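Local coordinates for protein predicted metal-dependent phosphohydrolase (Magnetospirillum magnetotacticum MS-1, PDB 3KH1) that probably acts as a metal-dependent 5'-deoxynucleotidase, a phosphohydrolase of the HD-domain superfamily, at residues 19-29 with 76-86; 44-55 with 140-148. One frame throughout, in Å; residues are numbered along the deposited sequence.

Contact 1: 19-29 with 76-86; sequences EIDKLKTILRQ and DIVEIDAGDTF
Ile80 packs against the 3-10 segment 21-25, its side chain crossing that of Lys22 at about a right angle, with CG1 3.6 Å from Leu23 N, CG2 against Lys22 CB and CD1 by Ile20 CA. Leu23 places CD1 3.2 Å from Asp76 O. Ile26 is the next wedge: with CG1 beside the backbone N (chi1 -54°) and the chain bent again at chi2, CD1 comes 3.4 Å from Glu79 O while CG2 faces Glu79 CB and the backbone at Asp84. Cutting Ile26 back to the single methyl of an alanine is likely to open a gap beside helix 79-82, leaving Glu79 CB and Asp84 CB without their apolar neighbour.

No direct hydrogen bond joins the segments; water does that work. Asp84 OD2 accepts from a water 2.6 Å away that in turn accepts from Gln29 N, and from another that also donates to Leu27 O. A third water accepts from Arg28 NH1 at 2.8 Å and donates to Asp76 OD2. Farther out, Glu39 takes Arg28 NE in a salt bridge, and His160 bonds Gln29 OE1.

The water bridge from Arg28 ends on Asp76, probably the aspartate of the His-Asp motif that names the HD fold.

Contact 2: 44-55 with 140-148; sequences HSWHIATMAFLL and LDRLQPLLH
His44 NE2 donates to Asp141 OD1 over 2.6 Å in a nearly straight bond (162°). The oxygen lies close to the imidazole plane, but the nitrogen meets it on the syn side, tilted out of the carboxylate plane, and the two planes stand almost perpendicular. His44 CG anti to its own N (chi1 179°) swings the ring across to the other helix.

Packing is tight further along helix 41-54, where Leu140 CD1 presses to 3.5 Å from Ala52 CA and its CD2 meets Leu55. Selenomethionine Met51 fills a hole formed by Leu140, Leu143, Gln144 and Leu147, with CE 3.8 Å from Leu143 CD2. In return, Gln144 is a knob among His44, His47, Ile48 and Met51, its CB 3.8 Å from Met51 SE. The axes of the short helical segments 44-54 and 140-148 come within 9.6 Å and cross steeply, at 111°.

The His47-His148 end is looser, though still buried. These rings meet only rim to rim, centroids 5.5 Å apart. Gln144 NE2 aims straight at His47 ND1 across 3.2 Å yet lies well out of the ring plane, and it also bonds Glu39; His47 ND1 is shared with Lys24 NZ of the second subunit. Val17 O of the second subunit holds His47 NE2, while Leu31 O takes His148 ND1. Partly exposed Arg142 marks the outer side, with only a long charge pairing between its NH1 and Asp141 OD2, 3.7 Å apart.

With a proton between His44 NE2 and Asp141 OD1, that nitrogen is not coordinating a metal here; the direct pairing is consistent with an HD-type metal site captured empty.

How the contacts relate
Although their centres lie about 17 Å apart, contacts 1 and 2 meet at Arg28, whose NH2 is 3.2 Å from His44 CE1 and 3.7 Å from Pro145 CG. Glu39 joins them chemically, since its OE1 bonds both Arg28 NE and His44 ND1. Asp76 OD2 of contact 1 lies 5.7 Å from Asp141 OD1 of contact 2; with His44 and His75 these residues match the H...HD...D pattern of HD phosphohydrolases and probably outline the metal site. The bound calcium ion is elsewhere, about 4 Å from the side chain of Phe86 and 6 Å from that of His148. Across the dimer, Lys24 NZ bonds Glu39 and His47 of the second subunit.

Contact 1: 19-29 with 76-86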
loop_
_atom_site.group_PDB
_atom_site.type_symbol
_atom_site.label_atom_id
_atom_site.label_comp_id
_atom_site.label_asym_id
_atom_site.label_seq_id
_atom_site.Cartn_x
_atom_site.Cartn_y
_atom_site.Cartn_z
ATOM N N GLU A 19 -14.080 4.078 2.982
ATOM C CA GLU A 19 -13.987 5.253 2.115
ATOM C C GLU A 19 -12.699 5.281 1.293
ATOM O O GLU A 19 -12.713 5.600 0.103
ATOM C CB GLU A 19 -14.082 6.508 2.943
ATOM C CG GLU A 19 -14.051 7.803 2.095
ATOM C CD GLU A 19 -15.291 8.088 1.217
ATOM O OE1 GLU A 19 -16.315 7.375 1.286
ATOM O OE2 GLU A 19 -15.272 9.100 0.472
ATOM N N ILE A 20 -11.597 4.868 1.903
ATOM C CA ILE A 20 -10.299 5.020 1.251
ATOM C C ILE A 20 -10.069 4.000 0.156
ATOM O O ILE A 20 -9.070 4.129 -0.562
ATOM C CB ILE A 20 -9.129 5.116 2.279
ATOM C CG1 ILE A 20 -8.905 3.811 3.034
ATOM C CG2 ILE A 20 -9.295 6.318 3.217
ATOM C CD1 ILE A 20 -7.641 3.804 3.965
ATOM N N ASP A 21 -10.956 3.011 -0.041
ATOM C CA ASP A 21 -10.961 2.263 -1.299
ATOM C C ASP A 21 -10.832 3.179 -2.497
ATOM O O ASP A 21 -10.258 2.794 -3.544
ATOM C CB ASP A 21 -12.229 1.388 -1.466
ATOM C CG ASP A 21 -12.087 0.299 -2.577
ATOM O OD1 ASP A 21 -11.385 -0.685 -2.310
ATOM O OD2 ASP A 21 -12.751 0.385 -3.660
ATOM N N LYS A 22 -11.437 4.368 -2.387
ATOM C CA LYS A 22 -11.492 5.296 -3.507
ATOM C C LYS A 22 -10.129 5.785 -3.966
ATOM O O LYS A 22 -9.994 6.269 -5.092
ATOM C CB LYS A 22 -12.372 6.470 -3.135
ATOM C CG LYS A 22 -13.834 6.093 -2.928
ATOM C CD LYS A 22 -14.650 7.343 -2.500
ATOM C CE LYS A 22 -16.112 7.072 -2.232
ATOM N NZ LYS A 22 -16.799 8.359 -1.784
ATOM N N LEU A 23 -9.095 5.643 -3.145
ATOM C CA LEU A 23 -7.751 6.084 -3.573
ATOM C C LEU A 23 -7.285 5.292 -4.788
ATOM O O LEU A 23 -6.462 5.743 -5.588
ATOM C CB LEU A 23 -6.761 5.983 -2.415
ATOM C CG LEU A 23 -5.381 6.584 -2.692
ATOM C CD1 LEU A 23 -5.535 8.095 -2.937
ATOM C CD2 LEU A 23 -4.462 6.273 -1.562
ATOM N N LYS A 24 -7.800 4.078 -4.911
ATOM C CA LYS A 24 -7.439 3.161 -5.995
ATOM C C LYS A 24 -7.843 3.689 -7.367
ATOM O O LYS A 24 -7.255 3.236 -8.353
ATOM C CB LYS A 24 -8.088 1.788 -5.733
ATOM C CG LYS A 24 -7.541 1.113 -4.445
ATOM C CD LYS A 24 -8.382 -0.068 -3.995
ATOM C CE LYS A 24 -7.968 -0.557 -2.616
ATOM N NZ LYS A 24 -8.877 -1.655 -2.105
ATOM N N THR A 25 -8.749 4.645 -7.412
ATOM C CA THR A 25 -9.282 5.194 -8.636
ATOM C C THR A 25 -8.577 6.481 -9.074
ATOM O O THR A 25 -8.907 7.026 -10.113
ATOM C CB THR A 25 -10.854 5.519 -8.489
ATOM O OG1 THR A 25 -11.029 6.625 -7.615
ATOM C CG2 THR A 25 -11.598 4.403 -7.949
ATOM N N ILE A 26 -7.623 6.973 -8.285
ATOM C CA ILE A 26 -6.917 8.243 -8.581
ATOM C C ILE A 26 -5.650 7.906 -9.340
ATOM O O ILE A 26 -4.751 7.195 -8.835
ATOM C CB ILE A 26 -6.598 9.032 -7.323
ATOM C CG1 ILE A 26 -7.841 9.285 -6.468
ATOM C CG2 ILE A 26 -5.887 10.371 -7.685
ATOM C CD1 ILE A 26 -8.943 10.081 -7.170
ATOM N N LEU A 27 -5.557 8.379 -10.564
ATOM C CA LEU A 27 -4.442 8.027 -11.475
ATOM C C LEU A 27 -3.357 9.095 -11.574
ATOM O O LEU A 27 -3.620 10.297 -11.618
ATOM C CB LEU A 27 -4.974 7.737 -12.875
ATOM C CG LEU A 27 -6.019 6.598 -12.876
ATOM C CD1 LEU A 27 -6.579 6.287 -14.215
ATOM C CD2 LEU A 27 -5.454 5.314 -12.181
ATOM N N ARG A 28 -2.135 8.625 -11.599
ATOM C CA ARG A 28 -0.940 9.431 -11.756
ATOM C C ARG A 28 -0.508 9.437 -13.223
ATOM O O ARG A 28 -1.044 8.695 -14.052
ATOM C CB ARG A 28 0.177 8.814 -10.914
ATOM C CG ARG A 28 -0.108 8.877 -9.438
ATOM C CD ARG A 28 0.779 8.019 -8.580
ATOM N NE ARG A 28 2.171 8.201 -8.886
ATOM C CZ ARG A 28 2.996 9.132 -8.486
ATOM N NH1 ARG A 28 2.636 9.962 -7.539
ATOM N NH2 ARG A 28 4.265 9.128 -8.960
ATOM N N GLN A 29 0.517 10.224 -13.552
ATOM C CA GLN A 29 1.121 10.158 -14.901
ATOM C C GLN A 29 2.250 9.140 -15.033
ATOM O O GLN A 29 2.601 8.748 -16.158
ATOM C CB GLN A 29 1.639 11.535 -15.324
ATOM C CG GLN A 29 0.527 12.498 -15.547
ATOM C CD GLN A 29 -0.410 12.009 -16.637
ATOM O OE1 GLN A 29 0.012 11.822 -17.792
ATOM N NE2 GLN A 29 -1.690 11.799 -16.284
ATOM N N ASP A 76 -1.308 10.328 0.286
ATOM C CA ASP A 76 -2.143 10.696 -0.833
ATOM C C ASP A 76 -3.637 10.538 -0.605
ATOM O O ASP A 76 -4.441 10.780 -1.510
ATOM C CB ASP A 76 -1.746 9.949 -2.114
ATOM C CG ASP A 76 -0.688 10.686 -2.924
ATOM O OD1 ASP A 76 -0.504 11.910 -2.715
ATOM O OD2 ASP A 76 -0.126 10.013 -3.810
ATOM N N ILE A 77 -4.059 10.235 0.602
ATOM C CA ILE A 77 -5.505 10.123 0.857
ATOM C C ILE A 77 -6.279 11.364 0.444
ATOM O O ILE A 77 -7.396 11.246 -0.108
ATOM C CB ILE A 77 -5.779 9.664 2.295
ATOM C CG1 ILE A 77 -5.428 8.138 2.413
ATOM C CG2 ILE A 77 -7.229 10.002 2.724
ATOM C CD1 ILE A 77 -5.406 7.606 3.851
ATOM N N VAL A 78 -5.693 12.549 0.660
ATOM C CA VAL A 78 -6.382 13.756 0.214
ATOM C C VAL A 78 -6.723 13.787 -1.276
ATOM O O VAL A 78 -7.695 14.470 -1.689
ATOM C CB VAL A 78 -5.599 15.053 0.561
ATOM C CG1 VAL A 78 -5.602 15.263 2.107
ATOM C CG2 VAL A 78 -4.175 15.066 -0.073
ATOM N N GLU A 79 -5.969 13.055 -2.098
ATOM C CA GLU A 79 -6.232 13.026 -3.539
ATOM C C GLU A 79 -7.565 12.372 -3.919
ATOM O O GLU A 79 -8.034 12.548 -5.040
ATOM C CB GLU A 79 -5.038 12.429 -4.317
ATOM C CG GLU A 79 -3.720 13.215 -4.043
ATOM C CD GLU A 79 -2.644 13.055 -5.090
ATOM O OE1 GLU A 79 -2.703 12.141 -5.905
ATOM O OE2 GLU A 79 -1.731 13.929 -5.086
ATOM N N ILE A 80 -8.169 11.590 -3.025
ATOM C CA ILE A 80 -9.524 11.072 -3.256
ATOM C C ILE A 80 -10.442 12.187 -3.693
ATOM O O ILE A 80 -11.258 11.979 -4.591
ATOM C CB ILE A 80 -10.072 10.314 -2.031
ATOM C CG1 ILE A 80 -9.327 8.999 -1.828
ATOM C CG2 ILE A 80 -11.579 10.102 -2.125
ATOM C CD1 ILE A 80 -9.497 8.404 -0.471
ATOM N N ASP A 81 -10.376 13.335 -3.010
ATOM C CA ASP A 81 -11.186 14.483 -3.356
ATOM C C ASP A 81 -10.428 15.485 -4.231
ATOM O O ASP A 81 -11.039 16.158 -5.080
ATOM C CB ASP A 81 -11.679 15.229 -2.101
ATOM C CG ASP A 81 -12.704 14.461 -1.262
ATOM O OD1 ASP A 81 -13.156 13.341 -1.653
ATOM O OD2 ASP A 81 -13.095 15.090 -0.215
ATOM N N ALA A 82 -9.126 15.664 -3.990
ATOM C CA ALA A 82 -8.372 16.728 -4.686
ATOM C C ALA A 82 -7.824 16.317 -6.050
ATOM O O ALA A 82 -7.438 17.202 -6.829
ATOM C CB ALA A 82 -7.242 17.264 -3.814
ATOM N N GLY A 83 -7.765 15.018 -6.336
ATOM C CA GLY A 83 -7.141 14.501 -7.555
ATOM C C GLY A 83 -5.631 14.582 -7.487
ATOM O O GLY A 83 -5.049 15.070 -6.530
ATOM N N ASP A 84 -4.992 14.047 -8.502
ATOM C CA ASP A 84 -3.571 14.095 -8.630
ATOM C C ASP A 84 -3.170 15.326 -9.446
ATOM O O ASP A 84 -3.899 15.757 -10.354
ATOM C CB ASP A 84 -3.089 12.833 -9.352
ATOM C CG ASP A 84 -1.583 12.803 -9.534
ATOM O OD1 ASP A 84 -0.923 12.742 -8.500
ATOM O OD2 ASP A 84 -1.085 12.835 -10.670
ATOM N N THR A 85 -2.018 15.895 -9.078
ATOM C CA THR A 85 -1.413 16.977 -9.815
ATOM C C THR A 85 -0.021 16.530 -10.242
ATOM O O THR A 85 0.810 16.224 -9.386
ATOM C CB THR A 85 -1.281 18.252 -8.902
ATOM O OG1 THR A 85 -2.566 18.632 -8.308
ATOM C CG2 THR A 85 -0.761 19.425 -9.725
ATOM N N PHE A 86 0.252 16.516 -11.538
ATOM C CA PHE A 86 1.576 16.114 -12.028
ATOM C C PHE A 86 2.600 17.135 -11.543
ATOM O O PHE A 86 2.351 18.324 -11.597
ATOM C CB PHE A 86 1.545 16.037 -13.529
ATOM C CG PHE A 86 2.834 15.573 -14.157
ATOM C CD1 PHE A 86 3.444 14.397 -13.766
ATOM C CD2 PHE A 86 3.412 16.332 -15.140
ATOM C CE1 PHE A 86 4.609 13.963 -14.398
ATOM C CE2 PHE A 86 4.577 15.943 -15.773
ATOM C CZ PHE A 86 5.177 14.732 -15.412
HETATM O O HOH W 1 -2.631 12.318 -13.417
HETATM O O HOH W 2 0.143 10.653 -6.362
HETATM O O HOH W 3 1.207 12.404 -11.738
#

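Contact 2: 44-55 with 140-148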
loop_
_atom_site.group_PDB
_atom_site.type_symbol
_atom_site.label_atom_id
_atom_site.label_comp_id
_atom_site.label_asym_id
_atom_site.label_seq_id
_atom_site.Cartn_x
_atom_site.Cartn_y
_atom_site.Cartn_z
ATOM N N HIS A 44 0.812 3.124 -5.842
ATOM C CA HIS A 44 2.008 3.962 -5.654
ATOM C C HIS A 44 2.405 3.987 -4.190
ATOM O O HIS A 44 3.588 3.765 -3.877
ATOM C CB HIS A 44 1.748 5.390 -6.166
ATOM C CG HIS A 44 2.906 6.313 -5.988
ATOM N ND1 HIS A 44 3.992 6.304 -6.849
ATOM C CD2 HIS A 44 3.206 7.210 -5.012
ATOM C CE1 HIS A 44 4.859 7.223 -6.448
ATOM N NE2 HIS A 44 4.433 7.744 -5.318
ATOM N N SER A 45 1.432 4.225 -3.295
ATOM C CA SER A 45 1.727 4.267 -1.873
ATOM C C SER A 45 2.189 2.870 -1.393
ATOM O O SER A 45 3.085 2.800 -0.539
ATOM C CB SER A 45 0.544 4.789 -1.074
ATOM O OG SER A 45 0.458 6.203 -1.223
ATOM N N TRP A 46 1.575 1.778 -1.864
ATOM C CA TRP A 46 2.111 0.445 -1.565
ATOM C C TRP A 46 3.597 0.388 -1.893
ATOM O O TRP A 46 4.403 -0.086 -1.092
ATOM C CB TRP A 46 1.364 -0.644 -2.383
ATOM C CG TRP A 46 2.103 -1.958 -2.326
ATOM C CD1 TRP A 46 2.079 -2.826 -1.305
ATOM C CD2 TRP A 46 2.978 -2.484 -3.316
ATOM N NE1 TRP A 46 2.910 -3.859 -1.545
ATOM C CE2 TRP A 46 3.478 -3.680 -2.795
ATOM C CE3 TRP A 46 3.374 -2.054 -4.574
ATOM C CZ2 TRP A 46 4.404 -4.462 -3.468
ATOM C CZ3 TRP A 46 4.272 -2.870 -5.284
ATOM C CH2 TRP A 46 4.782 -4.050 -4.721
ATOM N N HIS A 47 3.951 0.820 -3.075
ATOM C CA HIS A 47 5.296 0.650 -3.560
ATOM C C HIS A 47 6.298 1.431 -2.763
ATOM O O HIS A 47 7.332 0.901 -2.345
ATOM C CB HIS A 47 5.337 1.076 -5.026
ATOM C CG HIS A 47 6.431 0.448 -5.840
ATOM N ND1 HIS A 47 6.548 0.693 -7.186
ATOM C CD2 HIS A 47 7.450 -0.385 -5.513
ATOM C CE1 HIS A 47 7.571 -0.005 -7.661
ATOM N NE2 HIS A 47 8.128 -0.684 -6.680
ATOM N N ILE A 48 5.979 2.682 -2.451
ATOM C CA ILE A 48 6.929 3.520 -1.703
ATOM C C ILE A 48 7.028 3.086 -0.249
ATOM O O ILE A 48 8.080 3.167 0.347
ATOM C CB ILE A 48 6.568 5.034 -1.659
ATOM C CG1 ILE A 48 6.019 5.606 -2.974
ATOM C CG2 ILE A 48 7.803 5.854 -1.235
ATOM C CD1 ILE A 48 6.835 5.204 -4.219
ATOM N N ALA A 49 5.906 2.683 0.356
ATOM C CA ALA A 49 5.986 2.173 1.734
ATOM C C ALA A 49 6.824 0.908 1.822
ATOM O O ALA A 49 7.591 0.740 2.775
ATOM C CB ALA A 49 4.571 1.934 2.310
ATOM N N THR A 50 6.723 0.036 0.826
ATOM C CA THR A 50 7.557 -1.143 0.802
ATOM C C THR A 50 9.044 -0.747 0.636
ATOM O O THR A 50 9.923 -1.282 1.318
ATOM C CB THR A 50 7.098 -2.084 -0.343
ATOM O OG1 THR A 50 5.718 -2.404 -0.158
ATOM C CG2 THR A 50 7.892 -3.371 -0.377
HETATM N N MSE A 51 9.301 0.235 -0.220
HETATM C CA MSE A 51 10.661 0.768 -0.377
HETATM C C MSE A 51 11.219 1.333 0.932
HETATM O O MSE A 51 12.407 1.221 1.182
HETATM C CB MSE A 51 10.701 1.885 -1.424
HETATM C CG MSE A 51 10.538 1.397 -2.851
HETATM SE SE MSE A 51 10.202 2.777 -4.148
HETATM C CE MSE A 51 11.940 3.723 -4.084
ATOM N N ALA A 52 10.388 1.966 1.764
ATOM C CA ALA A 52 10.849 2.480 3.056
ATOM C C ALA A 52 11.502 1.366 3.874
ATOM O O ALA A 52 12.553 1.563 4.438
ATOM C CB ALA A 52 9.684 3.157 3.817
ATOM N N PHE A 53 10.837 0.219 3.958
ATOM C CA PHE A 53 11.380 -0.883 4.709
ATOM C C PHE A 53 12.615 -1.459 4.032
ATOM O O PHE A 53 13.613 -1.729 4.670
ATOM C CB PHE A 53 10.308 -1.966 4.916
ATOM C CG PHE A 53 9.264 -1.589 5.905
ATOM C CD1 PHE A 53 9.582 -1.439 7.253
ATOM C CD2 PHE A 53 7.972 -1.387 5.496
ATOM C CE1 PHE A 53 8.606 -1.091 8.154
ATOM C CE2 PHE A 53 6.949 -1.066 6.405
ATOM C CZ PHE A 53 7.255 -0.893 7.734
ATOM N N LEU A 54 12.572 -1.648 2.724
ATOM C CA LEU A 54 13.688 -2.245 1.993
ATOM C C LEU A 54 14.954 -1.393 2.027
ATOM O O LEU A 54 16.054 -1.921 2.078
ATOM C CB LEU A 54 13.304 -2.475 0.534
ATOM C CG LEU A 54 12.251 -3.518 0.216
ATOM C CD1 LEU A 54 11.699 -3.377 -1.221
ATOM C CD2 LEU A 54 12.732 -4.956 0.470
ATOM N N LEU A 55 14.749 -0.082 2.013
ATOM C CA LEU A 55 15.843 0.891 1.853
ATOM C C LEU A 55 16.144 1.611 3.159
ATOM O O LEU A 55 16.836 2.620 3.165
ATOM C CB LEU A 55 15.491 1.882 0.728
ATOM C CG LEU A 55 15.322 1.237 -0.666
ATOM C CD1 LEU A 55 14.928 2.287 -1.679
ATOM C CD2 LEU A 55 16.606 0.487 -1.139
ATOM N N LEU A 140 11.937 8.973 -0.955
ATOM C CA LEU A 140 11.512 7.728 -1.559
ATOM C C LEU A 140 10.439 7.967 -2.583
ATOM O O LEU A 140 10.408 7.395 -3.679
ATOM C CB LEU A 140 10.988 6.777 -0.520
ATOM C CG LEU A 140 12.000 6.320 0.506
ATOM C CD1 LEU A 140 11.272 5.664 1.691
ATOM C CD2 LEU A 140 12.977 5.359 -0.144
ATOM N N ASP A 141 9.518 8.852 -2.266
ATOM C CA ASP A 141 8.431 9.205 -3.159
ATOM C C ASP A 141 8.918 9.863 -4.446
ATOM O O ASP A 141 8.324 9.682 -5.515
ATOM C CB ASP A 141 7.441 10.127 -2.486
ATOM C CG ASP A 141 6.215 10.301 -3.299
ATOM O OD1 ASP A 141 5.509 9.289 -3.493
ATOM O OD2 ASP A 141 5.959 11.435 -3.682
ATOM N N ARG A 142 10.007 10.626 -4.348
ATOM C CA ARG A 142 10.577 11.284 -5.516
ATOM C C ARG A 142 11.469 10.344 -6.314
ATOM O O ARG A 142 11.650 10.501 -7.531
ATOM C CB ARG A 142 11.376 12.510 -5.079
ATOM C CG ARG A 142 10.523 13.637 -4.514
ATOM C CD ARG A 142 10.137 14.626 -5.540
ATOM N NE ARG A 142 9.504 14.127 -6.759
ATOM C CZ ARG A 142 8.196 13.860 -6.933
ATOM N NH1 ARG A 142 7.292 14.089 -5.968
ATOM N NH2 ARG A 142 7.762 13.435 -8.125
ATOM N N LEU A 143 12.062 9.339 -5.660
ATOM C CA LEU A 143 12.933 8.381 -6.370
ATOM C C LEU A 143 12.144 7.460 -7.262
ATOM O O LEU A 143 12.549 7.144 -8.387
ATOM C CB LEU A 143 13.663 7.558 -5.327
ATOM C CG LEU A 143 14.566 6.421 -5.827
ATOM C CD1 LEU A 143 15.673 6.936 -6.778
ATOM C CD2 LEU A 143 15.201 5.636 -4.666
ATOM N N GLN A 144 11.024 6.974 -6.743
ATOM C CA GLN A 144 10.291 5.944 -7.462
ATOM C C GLN A 144 9.871 6.326 -8.903
ATOM O O GLN A 144 10.023 5.493 -9.825
ATOM C CB GLN A 144 9.140 5.404 -6.619
ATOM C CG GLN A 144 8.322 4.247 -7.225
ATOM C CD GLN A 144 7.088 4.689 -7.952
ATOM O OE1 GLN A 144 6.883 5.882 -8.251
ATOM N NE2 GLN A 144 6.174 3.713 -8.170
ATOM N N PRO A 145 9.376 7.549 -9.137
ATOM C CA PRO A 145 9.014 7.888 -10.507
ATOM C C PRO A 145 10.217 7.920 -11.445
ATOM O O PRO A 145 10.064 7.717 -12.645
ATOM C CB PRO A 145 8.311 9.245 -10.404
ATOM C CG PRO A 145 7.985 9.351 -8.999
ATOM C CD PRO A 145 8.863 8.538 -8.173
ATOM N N LEU A 146 11.384 8.260 -10.924
ATOM C CA LEU A 146 12.623 8.208 -11.718
ATOM C C LEU A 146 12.933 6.789 -12.159
ATOM O O LEU A 146 13.258 6.520 -13.331
ATOM C CB LEU A 146 13.798 8.813 -10.964
ATOM C CG LEU A 146 13.624 10.243 -10.475
ATOM C CD1 LEU A 146 14.896 10.697 -9.707
ATOM C CD2 LEU A 146 13.262 11.215 -11.569
ATOM N N LEU A 147 12.792 5.861 -11.213
ATOM C CA LEU A 147 12.927 4.440 -11.532
ATOM C C LEU A 147 11.995 4.039 -12.643
ATOM O O LEU A 147 12.390 3.333 -13.592
ATOM C CB LEU A 147 12.673 3.577 -10.295
ATOM C CG LEU A 147 13.588 3.749 -9.068
ATOM C CD1 LEU A 147 13.152 2.841 -7.921
ATOM C CD2 LEU A 147 15.016 3.461 -9.380
ATOM N N HIS A 148 10.752 4.475 -12.545
ATOM C CA HIS A 148 9.755 4.072 -13.559
ATOM C C HIS A 148 9.998 4.728 -14.909
ATOM O O HIS A 148 9.915 4.050 -15.936
ATOM C CB HIS A 148 8.352 4.371 -13.065
ATOM C CG HIS A 148 7.824 3.327 -12.134
ATOM N ND1 HIS A 148 6.638 2.701 -12.358
ATOM C CD2 HIS A 148 8.345 2.771 -11.000
ATOM C CE1 HIS A 148 6.458 1.782 -11.422
ATOM N NE2 HIS A 148 7.479 1.791 -10.588
#